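Local coordinates for protein glycoside hydrolase family 31 (Trueperella pyogenes, PDB 5I0F) that breaks down the cyclic glucan cycloalternan as a retaining glycoside hydrolase of family 31, working through a covalent glycosyl-enzyme intermediate, at residues M44-L49 against A105-E110; E700-G705 against I723-R728; G143-P148 against A166-G171. One frame throughout, in Å; residues are numbered along the deposited sequence.

Interaction 1: M44-L49 against A105-E110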
loop_
_atom_site.group_PDB
_atom_site.type_symbol
_atom_site.label_atom_id
_atom_site.label_comp_id
_atom_site.label_asym_id
_atom_site.label_seq_id
_atom_site.Cartn_x
_atom_site.Cartn_y
_atom_site.Cartn_z
ATOM N N MET A 44 -6.842 -18.071 36.355
ATOM C CA MET A 44 -7.527 -16.881 35.917
ATOM C C MET A 44 -9.002 -17.204 35.713
ATOM O O MET A 44 -9.335 -18.215 35.070
ATOM C CB MET A 44 -6.948 -16.423 34.587
ATOM C CG MET A 44 -5.868 -15.380 34.705
ATOM S SD MET A 44 -6.643 -13.755 34.783
ATOM C CE MET A 44 -6.976 -13.544 33.034
ATOM N N ARG A 45 -9.874 -16.342 36.228
ATOM C CA ARG A 45 -11.307 -16.503 36.051
ATOM C C ARG A 45 -11.934 -15.238 35.517
ATOM O O ARG A 45 -11.487 -14.136 35.817
ATOM C CB ARG A 45 -11.967 -16.935 37.368
ATOM C CG ARG A 45 -11.464 -18.301 37.814
ATOM C CD ARG A 45 -12.105 -18.858 39.068
ATOM N NE ARG A 45 -12.068 -17.915 40.179
ATOM C CZ ARG A 45 -12.036 -18.245 41.470
ATOM N NH1 ARG A 45 -12.015 -17.264 42.374
ATOM N NH2 ARG A 45 -12.000 -19.521 41.879
ATOM N N CYS A 46 -12.948 -15.411 34.683
ATOM C CA CYS A 46 -13.743 -14.307 34.159
ATOM C C CYS A 46 -15.110 -14.342 34.834
ATOM O O CYS A 46 -15.841 -15.338 34.721
ATOM C CB CYS A 46 -13.911 -14.445 32.646
ATOM S SG CYS A 46 -14.815 -13.070 31.909
ATOM N N PHE A 47 -15.454 -13.262 35.524
ATOM C CA PHE A 47 -16.766 -13.114 36.157
ATOM C C PHE A 47 -17.658 -12.262 35.260
ATOM O O PHE A 47 -17.305 -11.109 34.978
ATOM C CB PHE A 47 -16.625 -12.411 37.504
ATOM C CG PHE A 47 -15.936 -13.233 38.552
ATOM C CD1 PHE A 47 -14.554 -13.314 38.584
ATOM C CD2 PHE A 47 -16.672 -13.920 39.516
ATOM C CE1 PHE A 47 -13.912 -14.068 39.558
ATOM C CE2 PHE A 47 -16.034 -14.680 40.494
ATOM C CZ PHE A 47 -14.650 -14.747 40.513
ATOM N N VAL A 48 -18.780 -12.823 34.804
ATOM C CA VAL A 48 -19.716 -12.106 33.929
ATOM C C VAL A 48 -21.007 -11.868 34.711
ATOM O O VAL A 48 -21.667 -12.818 35.129
ATOM C CB VAL A 48 -20.016 -12.888 32.628
ATOM C CG1 VAL A 48 -20.867 -12.048 31.682
ATOM C CG2 VAL A 48 -18.736 -13.316 31.919
ATOM N N LEU A 49 -21.359 -10.599 34.905
ATOM C CA LEU A 49 -22.541 -10.209 35.674
ATOM C C LEU A 49 -23.701 -9.816 34.728
ATOM O O LEU A 49 -23.743 -8.703 34.196
ATOM C CB LEU A 49 -22.195 -9.064 36.640
ATOM C CG LEU A 49 -20.863 -9.142 37.421
ATOM C CD1 LEU A 49 -20.610 -7.875 38.244
ATOM C CD2 LEU A 49 -20.789 -10.379 38.320
ATOM N N ALA A 105 -24.350 -6.790 30.010
ATOM C CA ALA A 105 -23.626 -7.311 31.166
ATOM C C ALA A 105 -22.378 -6.495 31.413
ATOM O O ALA A 105 -22.040 -5.584 30.651
ATOM C CB ALA A 105 -23.261 -8.776 30.928
ATOM N N THR A 106 -21.691 -6.845 32.485
ATOM C CA THR A 106 -20.368 -6.330 32.746
ATOM C C THR A 106 -19.479 -7.540 33.063
ATOM O O THR A 106 -19.987 -8.581 33.488
ATOM C CB THR A 106 -20.422 -5.279 33.879
ATOM O OG1 THR A 106 -19.164 -4.617 33.960
ATOM C CG2 THR A 106 -20.717 -5.896 35.203
ATOM N N TYR A 107 -18.177 -7.433 32.831
ATOM C CA TYR A 107 -17.269 -8.530 33.192
ATOM C C TYR A 107 -15.950 -8.013 33.725
ATOM O O TYR A 107 -15.565 -6.875 33.472
ATOM C CB TYR A 107 -17.047 -9.526 32.019
ATOM C CG TYR A 107 -16.412 -8.916 30.787
ATOM C CD1 TYR A 107 -17.181 -8.267 29.830
ATOM C CD2 TYR A 107 -15.031 -8.976 30.586
ATOM C CE1 TYR A 107 -16.592 -7.679 28.712
ATOM C CE2 TYR A 107 -14.434 -8.396 29.469
ATOM C CZ TYR A 107 -15.216 -7.754 28.526
ATOM O OH TYR A 107 -14.625 -7.157 27.425
ATOM N N TYR A 108 -15.287 -8.863 34.506
ATOM C CA TYR A 108 -13.959 -8.577 35.014
ATOM C C TYR A 108 -13.189 -9.871 35.204
ATOM O O TYR A 108 -13.771 -10.960 35.173
ATOM C CB TYR A 108 -14.034 -7.755 36.302
ATOM C CG TYR A 108 -14.555 -8.487 37.537
ATOM C CD1 TYR A 108 -13.689 -9.173 38.377
ATOM C CD2 TYR A 108 -15.916 -8.460 37.872
ATOM C CE1 TYR A 108 -14.158 -9.836 39.507
ATOM C CE2 TYR A 108 -16.393 -9.120 38.999
ATOM C CZ TYR A 108 -15.502 -9.798 39.807
ATOM O OH TYR A 108 -15.946 -10.459 40.908
ATOM N N PHE A 109 -11.887 -9.741 35.391
ATOM C CA PHE A 109 -10.995 -10.884 35.526
ATOM C C PHE A 109 -10.351 -10.903 36.897
ATOM O O PHE A 109 -10.107 -9.852 37.473
ATOM C CB PHE A 109 -9.914 -10.828 34.464
ATOM C CG PHE A 109 -10.458 -10.796 33.066
ATOM C CD1 PHE A 109 -10.788 -11.982 32.408
ATOM C CD2 PHE A 109 -10.663 -9.592 32.418
ATOM C CE1 PHE A 109 -11.289 -11.949 31.113
ATOM C CE2 PHE A 109 -11.185 -9.552 31.142
ATOM C CZ PHE A 109 -11.494 -10.732 30.486
ATOM N N GLU A 110 -10.060 -12.103 37.377
ATOM C CA GLU A 110 -9.373 -12.301 38.626
ATOM C C GLU A 110 -8.309 -13.380 38.446
ATOM O O GLU A 110 -8.619 -14.496 38.013
ATOM C CB GLU A 110 -10.391 -12.699 39.682
ATOM C CG GLU A 110 -9.943 -12.494 41.102
ATOM C CD GLU A 110 -10.934 -13.085 42.077
ATOM O OE1 GLU A 110 -11.797 -12.338 42.568
ATOM O OE2 GLU A 110 -10.873 -14.309 42.312
#
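The rings of F47 and Y108 lie almost parallel, planes 7° apart, but are slid so far past each other that they barely overlap. They belong to neighbouring antiparallel strands in the sheet of the N-terminal domain, F47 and Y108 being a hydrogen-bonded pair. Over one face of the F47 ring sits Y108 OH, and over one face of the Y108 ring sits F47 CB, 3.8 Å from the ring centroid in a CH-pi contact. E110 CB meets the F47 ring at its edge, next to CE1, and L49 CD1 comes to the edge of the Y108 ring. In Y108, CG stands between the backbone N and the carbonyl carbon (chi1 70°), and the ring beyond it lies across F47 CB and CD1. On the other side of the sheet C46, V48, Y107 and F109 are buried. There C46 SG approaches the F109 ring obliquely, 4.5 Å from its centroid, and M44 CE packs beside F109 CD1; H4 meets both the F109 and Y107 rings, and its NE2 is hydrogen-bonded to Y107 OH. Strands 54-62 and 118-126 extend the sheet beyond the pair. At one end of the aromatic face, R45 and E110 run side by side in the same direction. R45 NH1 donates a bent hydrogen bond of 3.2 Å to E110 OE2, part of a salt bridge, the oxygen 22° out of the guanidinium plane.

Interaction 2: E700-G705 against I723-R728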
loop_
_atom_site.group_PDB
_atom_site.type_symbol
_atom_site.label_atom_id
_atom_site.label_comp_id
_atom_site.label_asym_id
_atom_site.label_seq_id
_atom_site.Cartn_x
_atom_site.Cartn_y
_atom_site.Cartn_z
ATOM N N GLU A 700 0.045 -3.323 -36.013
ATOM C CA GLU A 700 1.402 -3.397 -36.544
ATOM C C GLU A 700 2.338 -3.922 -35.440
ATOM O O GLU A 700 2.295 -3.415 -34.320
ATOM C CB GLU A 700 1.840 -1.988 -37.013
ATOM C CG GLU A 700 3.283 -1.885 -37.529
ATOM C CD GLU A 700 3.625 -0.565 -38.256
ATOM O OE1 GLU A 700 2.729 0.292 -38.485
ATOM O OE2 GLU A 700 4.823 -0.389 -38.618
ATOM N N ASP A 701 3.166 -4.922 -35.759
ATOM C CA ASP A 701 4.206 -5.409 -34.845
ATOM C C ASP A 701 5.204 -4.292 -34.599
ATOM O O ASP A 701 5.706 -3.674 -35.540
ATOM C CB ASP A 701 4.925 -6.636 -35.396
ATOM C CG ASP A 701 5.803 -7.325 -34.350
ATOM O OD1 ASP A 701 6.975 -6.937 -34.178
ATOM O OD2 ASP A 701 5.320 -8.277 -33.706
ATOM N N TYR A 702 5.466 -4.018 -33.321
ATOM C CA TYR A 702 6.342 -2.910 -32.942
ATOM C C TYR A 702 7.772 -3.075 -33.445
ATOM O O TYR A 702 8.465 -2.077 -33.703
ATOM C CB TYR A 702 6.359 -2.825 -31.426
ATOM C CG TYR A 702 6.978 -1.585 -30.859
ATOM C CD1 TYR A 702 6.231 -0.416 -30.750
ATOM C CD2 TYR A 702 8.300 -1.583 -30.396
ATOM C CE1 TYR A 702 6.777 0.724 -30.201
ATOM C CE2 TYR A 702 8.855 -0.434 -29.855
ATOM C CZ TYR A 702 8.074 0.710 -29.755
ATOM O OH TYR A 702 8.577 1.868 -29.221
ATOM N N TRP A 703 8.209 -4.332 -33.563
ATOM C CA TRP A 703 9.601 -4.673 -33.820
ATOM C C TRP A 703 9.871 -4.938 -35.308
ATOM O O TRP A 703 10.914 -4.544 -35.812
ATOM C CB TRP A 703 10.013 -5.892 -32.991
ATOM C CG TRP A 703 9.609 -5.784 -31.555
ATOM C CD1 TRP A 703 8.558 -6.413 -30.947
ATOM C CD2 TRP A 703 10.219 -4.963 -30.565
ATOM N NE1 TRP A 703 8.493 -6.044 -29.622
ATOM C CE2 TRP A 703 9.494 -5.143 -29.368
ATOM C CE3 TRP A 703 11.315 -4.089 -30.572
ATOM C CZ2 TRP A 703 9.834 -4.496 -28.189
ATOM C CZ3 TRP A 703 11.653 -3.449 -29.400
ATOM C CH2 TRP A 703 10.907 -3.657 -28.222
ATOM N N SER A 704 8.932 -5.592 -35.994
ATOM C CA SER A 704 9.134 -6.043 -37.375
ATOM C C SER A 704 8.315 -5.307 -38.416
ATOM O O SER A 704 8.560 -5.502 -39.608
ATOM C CB SER A 704 8.793 -7.527 -37.479
ATOM O OG SER A 704 7.396 -7.733 -37.319
ATOM N N GLY A 705 7.325 -4.514 -37.997
ATOM C CA GLY A 705 6.397 -3.870 -38.924
ATOM C C GLY A 705 5.276 -4.745 -39.493
ATOM O O GLY A 705 4.404 -4.232 -40.183
ATOM N N ILE A 723 9.475 -8.181 -26.551
ATOM C CA ILE A 723 8.258 -8.322 -25.756
ATOM C C ILE A 723 7.118 -8.009 -26.740
ATOM O O ILE A 723 7.200 -7.012 -27.437
ATOM C CB ILE A 723 8.209 -7.410 -24.502
ATOM C CG1 ILE A 723 6.814 -7.486 -23.846
ATOM C CG2 ILE A 723 8.602 -5.966 -24.800
ATOM C CD1 ILE A 723 6.659 -6.655 -22.583
ATOM N N PRO A 724 6.070 -8.862 -26.804
ATOM C CA PRO A 724 5.010 -8.603 -27.768
ATOM C C PRO A 724 4.304 -7.262 -27.539
ATOM O O PRO A 724 3.775 -6.992 -26.446
ATOM C CB PRO A 724 4.060 -9.792 -27.588
ATOM C CG PRO A 724 4.925 -10.879 -27.060
ATOM C CD PRO A 724 5.914 -10.183 -26.173
ATOM N N VAL A 725 4.353 -6.423 -28.561
ATOM C CA VAL A 725 3.814 -5.084 -28.525
ATOM C C VAL A 725 3.243 -4.829 -29.903
ATOM O O VAL A 725 3.955 -5.021 -30.902
ATOM C CB VAL A 725 4.893 -4.014 -28.214
ATOM C CG1 VAL A 725 4.333 -2.601 -28.405
ATOM C CG2 VAL A 725 5.427 -4.177 -26.787
ATOM N N TYR A 726 1.984 -4.397 -29.951
ATOM C CA TYR A 726 1.287 -4.132 -31.213
ATOM C C TYR A 726 0.777 -2.699 -31.216
ATOM O O TYR A 726 0.241 -2.239 -30.215
ATOM C CB TYR A 726 0.137 -5.123 -31.386
ATOM C CG TYR A 726 0.621 -6.559 -31.437
ATOM C CD1 TYR A 726 0.809 -7.279 -30.274
ATOM C CD2 TYR A 726 0.931 -7.181 -32.661
ATOM C CE1 TYR A 726 1.255 -8.596 -30.301
ATOM C CE2 TYR A 726 1.383 -8.502 -32.710
ATOM C CZ TYR A 726 1.541 -9.209 -31.530
ATOM O OH TYR A 726 1.998 -10.511 -31.517
ATOM N N ARG A 727 0.994 -1.987 -32.324
ATOM C CA ARG A 727 0.563 -0.603 -32.466
ATOM C C ARG A 727 -0.637 -0.525 -33.391
ATOM O O ARG A 727 -0.620 -1.136 -34.465
ATOM C CB ARG A 727 1.689 0.258 -33.051
ATOM C CG ARG A 727 1.344 1.746 -33.208
ATOM C CD ARG A 727 2.294 2.457 -34.173
ATOM N NE ARG A 727 3.654 2.336 -33.692
ATOM C CZ ARG A 727 4.733 1.976 -34.391
ATOM N NH1 ARG A 727 4.706 1.715 -35.707
ATOM N NH2 ARG A 727 5.897 1.898 -33.738
ATOM N N ARG A 728 -1.653 0.249 -33.007
ATOM C CA ARG A 728 -2.818 0.448 -33.886
ATOM C C ARG A 728 -2.364 1.011 -35.218
ATOM O O ARG A 728 -1.512 1.893 -35.263
ATOM C CB ARG A 728 -3.824 1.417 -33.291
ATOM C CG ARG A 728 -4.524 0.917 -32.038
ATOM C CD ARG A 728 -5.800 1.694 -31.745
ATOM N NE ARG A 728 -5.598 3.149 -31.727
ATOM C CZ ARG A 728 -6.555 4.041 -31.452
ATOM N NH1 ARG A 728 -7.784 3.647 -31.159
ATOM N NH2 ARG A 728 -6.288 5.341 -31.462
HETATM O O HOH W 1 4.944 -7.821 -31.061
#
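W703 leaves the turn after strand 698-701 and turns the NE1 edge of its indole to I723 O. From CB the side chain runs to CG, set anti to the carbonyl carbon (chi1 -48°). CD2 then lies at the edge of the Y702 ring, whose own CD2 stands over the centre of the indole face. Further out, NE1 donates to I723 O over 2.7 Å; the oxygen lies near the indole plane, although the donor stands 37° above the carbonyl plane. CZ2 completes the contact at 3.9 Å from I723 CG2. The turn is pinned by D701 OD1: the bond from W703 N closes an Asx turn, and with that from S704 N, arriving from the opposite face of the carboxylate plane, makes an Asx motif. D701 OD2 takes a hydrogen bond from a water that in turn accepts from V725 N. D701 OD2 also forms a salt bridge with R716 NE. Y702 N bonds to V725 O, and Y702 CB rests 3.6 Å from V725 CG1. E700 and R727, a hydrogen-bonded antiparallel pair, lie side by side with E700 OE2 and R727 NH1 in a salt bridge of 3.6 Å, while R727 NH2 approaches the Y702 ring obliquely. In the C-terminal beta domain, strand 725-728 runs between strands 698-701 and 677-679, with L677 touching Y702 and R727, and strands 689-694 and 712-717 packing on Y726.

Interaction 3: G143-P148 against A166-G171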
loop_
_atom_site.group_PDB
_atom_site.type_symbol
_atom_site.label_atom_id
_atom_site.label_comp_id
_atom_site.label_asym_id
_atom_site.label_seq_id
_atom_site.Cartn_x
_atom_site.Cartn_y
_atom_site.Cartn_z
ATOM N N GLY A 143 -29.545 5.517 -8.701
ATOM C CA GLY A 143 -29.324 4.439 -9.676
ATOM C C GLY A 143 -30.260 3.271 -9.445
ATOM O O GLY A 143 -31.152 3.348 -8.601
ATOM N N ASP A 144 -30.049 2.182 -10.178
ATOM C CA ASP A 144 -31.030 1.080 -10.235
ATOM C C ASP A 144 -30.551 -0.278 -9.703
ATOM O O ASP A 144 -31.322 -1.235 -9.748
ATOM C CB ASP A 144 -31.596 0.923 -11.680
ATOM C CG ASP A 144 -30.516 0.582 -12.738
ATOM O OD1 ASP A 144 -29.479 -0.023 -12.415
ATOM O OD2 ASP A 144 -30.716 0.921 -13.927
ATOM N N ARG A 145 -29.312 -0.382 -9.209
ATOM C CA ARG A 145 -28.807 -1.678 -8.712
ATOM C C ARG A 145 -28.955 -1.913 -7.207
ATOM O O ARG A 145 -28.845 -3.044 -6.756
ATOM C CB ARG A 145 -27.354 -1.899 -9.144
ATOM C CG ARG A 145 -27.133 -1.882 -10.661
ATOM C CD ARG A 145 -28.061 -2.818 -11.432
ATOM N NE ARG A 145 -27.679 -2.904 -12.850
ATOM C CZ ARG A 145 -26.746 -3.712 -13.362
ATOM N NH1 ARG A 145 -26.086 -4.579 -12.594
ATOM N NH2 ARG A 145 -26.488 -3.663 -14.679
ATOM N N PHE A 146 -29.210 -0.862 -6.438
ATOM C CA PHE A 146 -29.446 -1.000 -4.989
ATOM C C PHE A 146 -30.686 -1.843 -4.748
ATOM O O PHE A 146 -31.714 -1.579 -5.348
ATOM C CB PHE A 146 -29.658 0.384 -4.381
ATOM C CG PHE A 146 -29.955 0.384 -2.896
ATOM C CD1 PHE A 146 -29.063 -0.173 -1.994
ATOM C CD2 PHE A 146 -31.103 1.000 -2.396
ATOM C CE1 PHE A 146 -29.310 -0.140 -0.626
ATOM C CE2 PHE A 146 -31.351 1.041 -1.029
ATOM C CZ PHE A 146 -30.461 0.460 -0.148
ATOM N N ILE A 147 -30.582 -2.838 -3.873
ATOM C CA ILE A 147 -31.701 -3.673 -3.466
ATOM C C ILE A 147 -32.331 -3.023 -2.226
ATOM O O ILE A 147 -31.762 -3.106 -1.127
ATOM C CB ILE A 147 -31.218 -5.100 -3.110
ATOM C CG1 ILE A 147 -30.442 -5.746 -4.289
ATOM C CG2 ILE A 147 -32.371 -5.976 -2.654
ATOM C CD1 ILE A 147 -31.231 -5.916 -5.574
ATOM N N PRO A 148 -33.486 -2.350 -2.391
ATOM C CA PRO A 148 -33.980 -1.500 -1.294
ATOM C C PRO A 148 -34.331 -2.197 0.027
ATOM O O PRO A 148 -34.230 -1.564 1.069
ATOM C CB PRO A 148 -35.196 -0.780 -1.892
ATOM C CG PRO A 148 -35.574 -1.538 -3.110
ATOM C CD PRO A 148 -34.382 -2.322 -3.569
ATOM N N ALA A 166 -26.912 -4.678 -0.328
ATOM C CA ALA A 166 -26.578 -5.373 -1.566
ATOM C C ALA A 166 -26.866 -4.554 -2.799
ATOM O O ALA A 166 -27.775 -3.703 -2.817
ATOM C CB ALA A 166 -27.308 -6.698 -1.649
ATOM N N LEU A 167 -26.071 -4.831 -3.832
ATOM C CA LEU A 167 -26.293 -4.330 -5.177
ATOM C C LEU A 167 -26.448 -5.498 -6.148
ATOM O O LEU A 167 -25.752 -6.529 -6.040
ATOM C CB LEU A 167 -25.114 -3.478 -5.635
ATOM C CG LEU A 167 -24.625 -2.378 -4.704
ATOM C CD1 LEU A 167 -23.439 -1.700 -5.372
ATOM C CD2 LEU A 167 -25.722 -1.370 -4.432
ATOM N N ARG A 168 -27.330 -5.320 -7.133
ATOM C CA ARG A 168 -27.559 -6.330 -8.151
ATOM C C ARG A 168 -26.447 -6.324 -9.224
ATOM O O ARG A 168 -26.057 -5.265 -9.701
ATOM C CB ARG A 168 -28.921 -6.086 -8.804
ATOM C CG ARG A 168 -29.377 -7.209 -9.730
ATOM C CD ARG A 168 -30.856 -7.083 -10.084
ATOM N NE ARG A 168 -31.088 -5.852 -10.820
ATOM C CZ ARG A 168 -30.819 -5.660 -12.116
ATOM N NH1 ARG A 168 -31.079 -4.472 -12.653
ATOM N NH2 ARG A 168 -30.323 -6.638 -12.896
ATOM N N ILE A 169 -25.978 -7.508 -9.613
ATOM C CA ILE A 169 -25.033 -7.676 -10.730
ATOM C C ILE A 169 -25.648 -8.665 -11.704
ATOM O O ILE A 169 -26.323 -9.598 -11.285
ATOM C CB ILE A 169 -23.623 -8.123 -10.240
ATOM C CG1 ILE A 169 -22.630 -8.271 -11.384
ATOM C CG2 ILE A 169 -23.663 -9.434 -9.449
ATOM C CD1 ILE A 169 -21.173 -8.334 -10.921
ATOM N N GLU A 170 -25.432 -8.426 -12.996
ATOM C CA GLU A 170 -25.989 -9.253 -14.076
ATOM C C GLU A 170 -24.964 -10.270 -14.595
ATOM O O GLU A 170 -23.762 -10.154 -14.346
ATOM C CB GLU A 170 -26.526 -8.359 -15.206
ATOM C CG GLU A 170 -27.651 -7.458 -14.703
ATOM C CD GLU A 170 -28.358 -6.650 -15.781
ATOM O OE1 GLU A 170 -27.874 -6.592 -16.918
ATOM O OE2 GLU A 170 -29.421 -6.065 -15.477
ATOM N N GLY A 171 -25.473 -11.289 -15.273
ATOM C CA GLY A 171 -24.712 -12.500 -15.600
ATOM C C GLY A 171 -23.448 -12.314 -16.414
ATOM O O GLY A 171 -22.483 -13.062 -16.243
#
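The contact between R145 and R168 is a stack of two guanidinium groups within a salt-bridge network, formed where the loop after strand 138-141 meets the end of strand 160-168. That strand belongs to an antiparallel beta-sheet and pairs with strand 247-253 of the same sheet. The loop is held to it by a single backbone bridge, F146 with L167, flanked by bonds from R168 N to R145 O and from I147 N to A166 O. The two arginine side chains cross at about a right angle, yet their guanidinium planes are only 27° apart, with centres 4.7 Å apart. Such like charges would repel each other, and nearby carboxylates probably offset this: D144 OD1 forms a salt bridge with R145 NE, and E170 OE2 accepts a bond of 2.8 Å from R168 NH2 through its anti lone pair. E170 OE2 also stands above the R145 guanidinium plane, where no N-H points at it, so the long salt bridge to R145 NH2 is one of charge alone. The main acidic partner of R145 lies outside, in E173, which forms a salt bridge with NH2. I147 CG1 packs 4.2 Å from A166 CB. F146 points the other way, where L167 CD2 meets its ring edge and I139 and I141 of strand 138-141 touch it. The bend of R145 at chi2 (-52°) brings CD beside R168 O and R168 NH1. R145 NH1 then donates to R168 O over 3.0 Å, with the oxygen in the guanidinium plane but the donor 44° above the carbonyl plane.

In the fold
Along the chain the order is interaction 1, interaction 3, interaction 2. None touches another: the centres of interactions 1 and 2 lie about 71 Å apart on opposite sides of the chain's centre, and the centre of interaction 3 lies about 45 and 41 Å from theirs. They share no sheet. Interaction 1 joins strands 41-49 and 105-113 of the N-terminal domain, interaction 3 fastens a loop to strand 160-168 of a six-stranded sheet, and interaction 2 pairs strands 698-701 and 725-728 of the C-terminal domain. The parallel eight-stranded glycan-binding barrel lies between interactions 3 and 2 in sequence, and all three contacts lie in beta-sheet regions outside it; the N-terminal domain also lends H78 to the glycan pocket.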